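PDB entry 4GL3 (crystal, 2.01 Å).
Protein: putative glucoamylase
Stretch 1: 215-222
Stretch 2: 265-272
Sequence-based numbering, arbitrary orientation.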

# COMPACT_ATOMS: atom_id res chain seq x y z
N VAL A 215 -15.99 11.85 -12.82
CA VAL A 215 -15.29 10.57 -12.90
C VAL A 215 -15.24 9.94 -11.50
O VAL A 215 -15.44 8.72 -11.35
CB VAL A 215 -13.87 10.74 -13.54
CG1 VAL A 215 -12.96 9.51 -13.39
CG2 VAL A 215 -13.97 11.17 -15.01
N TYR A 216 -14.99 10.76 -10.48
CA TYR A 216 -14.99 10.28 -9.10
C TYR A 216 -16.42 9.95 -8.64
O TYR A 216 -16.70 8.85 -8.17
CB TYR A 216 -14.39 11.34 -8.17
CG TYR A 216 -14.28 10.96 -6.72
CD1 TYR A 216 -13.47 9.93 -6.33
CD2 TYR A 216 -14.96 11.66 -5.74
CE1 TYR A 216 -13.32 9.60 -5.01
CE2 TYR A 216 -14.84 11.33 -4.42
CZ TYR A 216 -14.02 10.30 -4.05
OH TYR A 216 -13.88 9.96 -2.72
N HIS A 217 -17.33 10.91 -8.76
CA HIS A 217 -18.67 10.76 -8.19
C HIS A 217 -19.53 9.68 -8.87
O HIS A 217 -20.26 8.97 -8.19
CB HIS A 217 -19.39 12.11 -8.14
CG HIS A 217 -18.71 13.09 -7.24
ND1 HIS A 217 -18.64 12.91 -5.86
CD2 HIS A 217 -18.01 14.22 -7.50
CE1 HIS A 217 -17.96 13.91 -5.33
NE2 HIS A 217 -17.58 14.73 -6.30
N LYS A 218 -19.40 9.52 -10.19
CA LYS A 218 -20.15 8.47 -10.92
C LYS A 218 -19.41 7.15 -11.11
O LYS A 218 -20.02 6.12 -11.18
CB LYS A 218 -20.55 8.97 -12.30
CG LYS A 218 -21.53 10.11 -12.24
CD LYS A 218 -21.87 10.52 -13.66
CE LYS A 218 -23.09 11.41 -13.74
NZ LYS A 218 -22.66 12.83 -13.58
N GLY A 219 -18.10 7.19 -11.19
CA GLY A 219 -17.34 5.98 -11.39
C GLY A 219 -16.91 5.31 -10.09
O GLY A 219 -17.30 4.19 -9.81
N TRP A 220 -16.07 5.97 -9.31
CA TRP A 220 -15.63 5.39 -8.06
C TRP A 220 -16.79 5.18 -7.10
O TRP A 220 -16.89 4.10 -6.52
CB TRP A 220 -14.56 6.25 -7.40
CG TRP A 220 -14.15 5.85 -6.06
CD1 TRP A 220 -14.51 6.47 -4.90
CD2 TRP A 220 -13.27 4.78 -5.67
NE1 TRP A 220 -13.91 5.89 -3.85
CE2 TRP A 220 -13.16 4.83 -4.27
CE3 TRP A 220 -12.60 3.78 -6.36
CZ2 TRP A 220 -12.39 3.94 -3.55
CZ3 TRP A 220 -11.83 2.89 -5.65
CH2 TRP A 220 -11.73 2.96 -4.26
N ALA A 221 -17.65 6.19 -6.95
CA ALA A 221 -18.59 6.26 -5.81
C ALA A 221 -19.96 5.68 -6.06
O ALA A 221 -20.95 6.17 -5.53
CB ALA A 221 -18.72 7.73 -5.33
N ASN A 222 -20.07 4.64 -6.86
CA ASN A 222 -21.38 4.05 -7.16
C ASN A 222 -21.16 2.58 -7.54
O ASN A 222 -20.73 2.29 -8.64
CB ASN A 222 -22.11 4.81 -8.28
CG ASN A 222 -23.57 4.38 -8.40
OD1 ASN A 222 -24.09 3.74 -7.51
ND2 ASN A 222 -24.22 4.72 -9.49
N LYS A 265 -12.77 13.65 5.23
CA LYS A 265 -14.20 13.48 4.98
C LYS A 265 -14.55 13.93 3.56
O LYS A 265 -14.08 14.98 3.13
CB LYS A 265 -15.04 14.33 5.94
CG LYS A 265 -14.89 14.03 7.44
CD LYS A 265 -15.98 14.79 8.22
CE LYS A 265 -16.13 14.40 9.68
NZ LYS A 265 -14.87 14.65 10.43
N ASP A 266 -15.38 13.17 2.85
CA ASP A 266 -15.98 13.67 1.59
C ASP A 266 -17.47 13.51 1.77
O ASP A 266 -17.93 13.28 2.91
CB ASP A 266 -15.41 12.97 0.35
CG ASP A 266 -15.76 11.49 0.27
OD1 ASP A 266 -16.51 11.00 1.14
OD2 ASP A 266 -15.21 10.82 -0.63
N ARG A 267 -18.25 13.66 0.71
CA ARG A 267 -19.71 13.59 0.87
C ARG A 267 -20.19 12.18 1.18
O ARG A 267 -21.30 12.03 1.48
CB ARG A 267 -20.46 14.17 -0.35
CG ARG A 267 -20.39 13.32 -1.61
CD ARG A 267 -21.32 13.84 -2.72
NE ARG A 267 -20.72 14.97 -3.44
CZ ARG A 267 -21.00 15.32 -4.71
NH1 ARG A 267 -21.88 14.66 -5.46
NH2 ARG A 267 -20.37 16.37 -5.26
N TYR A 268 -19.36 11.16 1.04
CA TYR A 268 -19.75 9.78 1.24
C TYR A 268 -19.33 9.24 2.60
O TYR A 268 -20.05 8.46 3.15
CB TYR A 268 -19.13 8.88 0.15
CG TYR A 268 -19.44 9.40 -1.24
CD1 TYR A 268 -20.74 9.43 -1.72
CD2 TYR A 268 -18.45 9.93 -2.04
CE1 TYR A 268 -21.04 9.96 -2.97
CE2 TYR A 268 -18.74 10.45 -3.29
CZ TYR A 268 -20.03 10.49 -3.73
OH TYR A 268 -20.31 11.02 -4.96
N ALA A 269 -18.17 9.60 3.12
CA ALA A 269 -17.74 9.01 4.39
C ALA A 269 -16.78 9.87 5.20
O ALA A 269 -16.12 10.81 4.69
CB ALA A 269 -17.10 7.65 4.16
N ASP A 270 -16.73 9.52 6.49
CA ASP A 270 -15.66 9.93 7.40
C ASP A 270 -14.64 8.80 7.35
O ASP A 270 -14.89 7.69 7.83
CB ASP A 270 -16.23 10.12 8.80
CG ASP A 270 -15.18 10.36 9.86
OD1 ASP A 270 -13.99 10.06 9.68
OD2 ASP A 270 -15.57 10.84 10.92
N TYR A 271 -13.49 9.08 6.75
CA TYR A 271 -12.54 8.02 6.44
C TYR A 271 -11.83 7.50 7.67
O TYR A 271 -11.43 6.34 7.70
CB TYR A 271 -11.58 8.41 5.33
CG TYR A 271 -12.34 8.42 4.02
CD1 TYR A 271 -12.60 7.24 3.35
CD2 TYR A 271 -12.90 9.60 3.52
CE1 TYR A 271 -13.38 7.22 2.18
CE2 TYR A 271 -13.66 9.59 2.35
CZ TYR A 271 -13.90 8.40 1.69
OH TYR A 271 -14.68 8.39 0.55
N GLU A 272 -11.72 8.32 8.71
CA GLU A 272 -11.17 7.84 9.96
C GLU A 272 -12.09 6.76 10.57
O GLU A 272 -11.61 5.73 11.07
CB GLU A 272 -10.99 8.99 10.95
CG GLU A 272 -10.23 8.58 12.20
CD GLU A 272 -9.87 9.79 13.09
OE1 GLU A 272 -10.20 10.95 12.75
OE2 GLU A 272 -9.24 9.55 14.12
O HOH W 1 -22.17 8.67 -5.99
O HOH W 2 -14.10 6.21 -1.04

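Stretch 1 carries the end of a helix, residues 215-220, with a wider pi-type turn over the same residues, and then A221 and N222 in a loop or turn; A221 is the first residue to leave helical geometry. Stretch 2 is mostly loop and enters a helix only at Y271. No backbone hydrogen bond joins them; the nearest CA atoms, those of A221 and Y268, are 8.0 Å apart, so side chains and water make the contact.

K265 stays clear of stretch 1 and serves its own loop, its NZ forming a long salt bridge of 3.9 Å with D270 OD2. D266 is the polar hub. Its OD1 accepts from the backbone N of Y268 and from the N of A269, both at 2.9 Å, which holds the turn in shape, while OD2 accepts from Y216 OH at 2.6 Å and from Y271 OH at 2.8 Å. A short, compact acid suits this place because it can fold back on its own loop and still receive the tyrosine from the helix. The bond to Y216 lies near the plane of that ring, at its edge, where a phenol hydroxyl naturally donates.

R267 points its CA-to-CB bond sideways, but its long chain brings the guanidinium flat onto one face of H217, with centres 3.6 Å apart and planes at 15°. The planar group gains a broad stacking surface without needing a hydrogen bond to the imidazole.

Y268 has the largest area covered by the other stretch of any residue here. Its OH and H217 ND1 share a hydrogen bond of 2.7 Å, in which either could be the donor. H217 thus offers its face to R267 and its edge to Y268. One face of the Y268 ring receives the methyl of A221, whose CB lies 3.7 Å from the ring centroid in a CH-pi contact; the small alanine side chain lets the ring come close to the end of the helix. At the ring edge, Y268 CE2 meets Y216 CE2 at 4.2 Å, an apolar contact. Water 1 extends the link, donating to H217 O and A221 O and bonding to Y268 OH at 3.2 Å.

A269 and D270 do not reach stretch 1. A269 O accepts from D266 N at 3.1 Å, closing the loop, and D270 caps the coming helix through a weak bond from E272 N to D270 OD1 at 3.0 Å. Y271, finally, connects through water 2, which donates to its OH and accepts from W220 NE1, each at 2.8 Å.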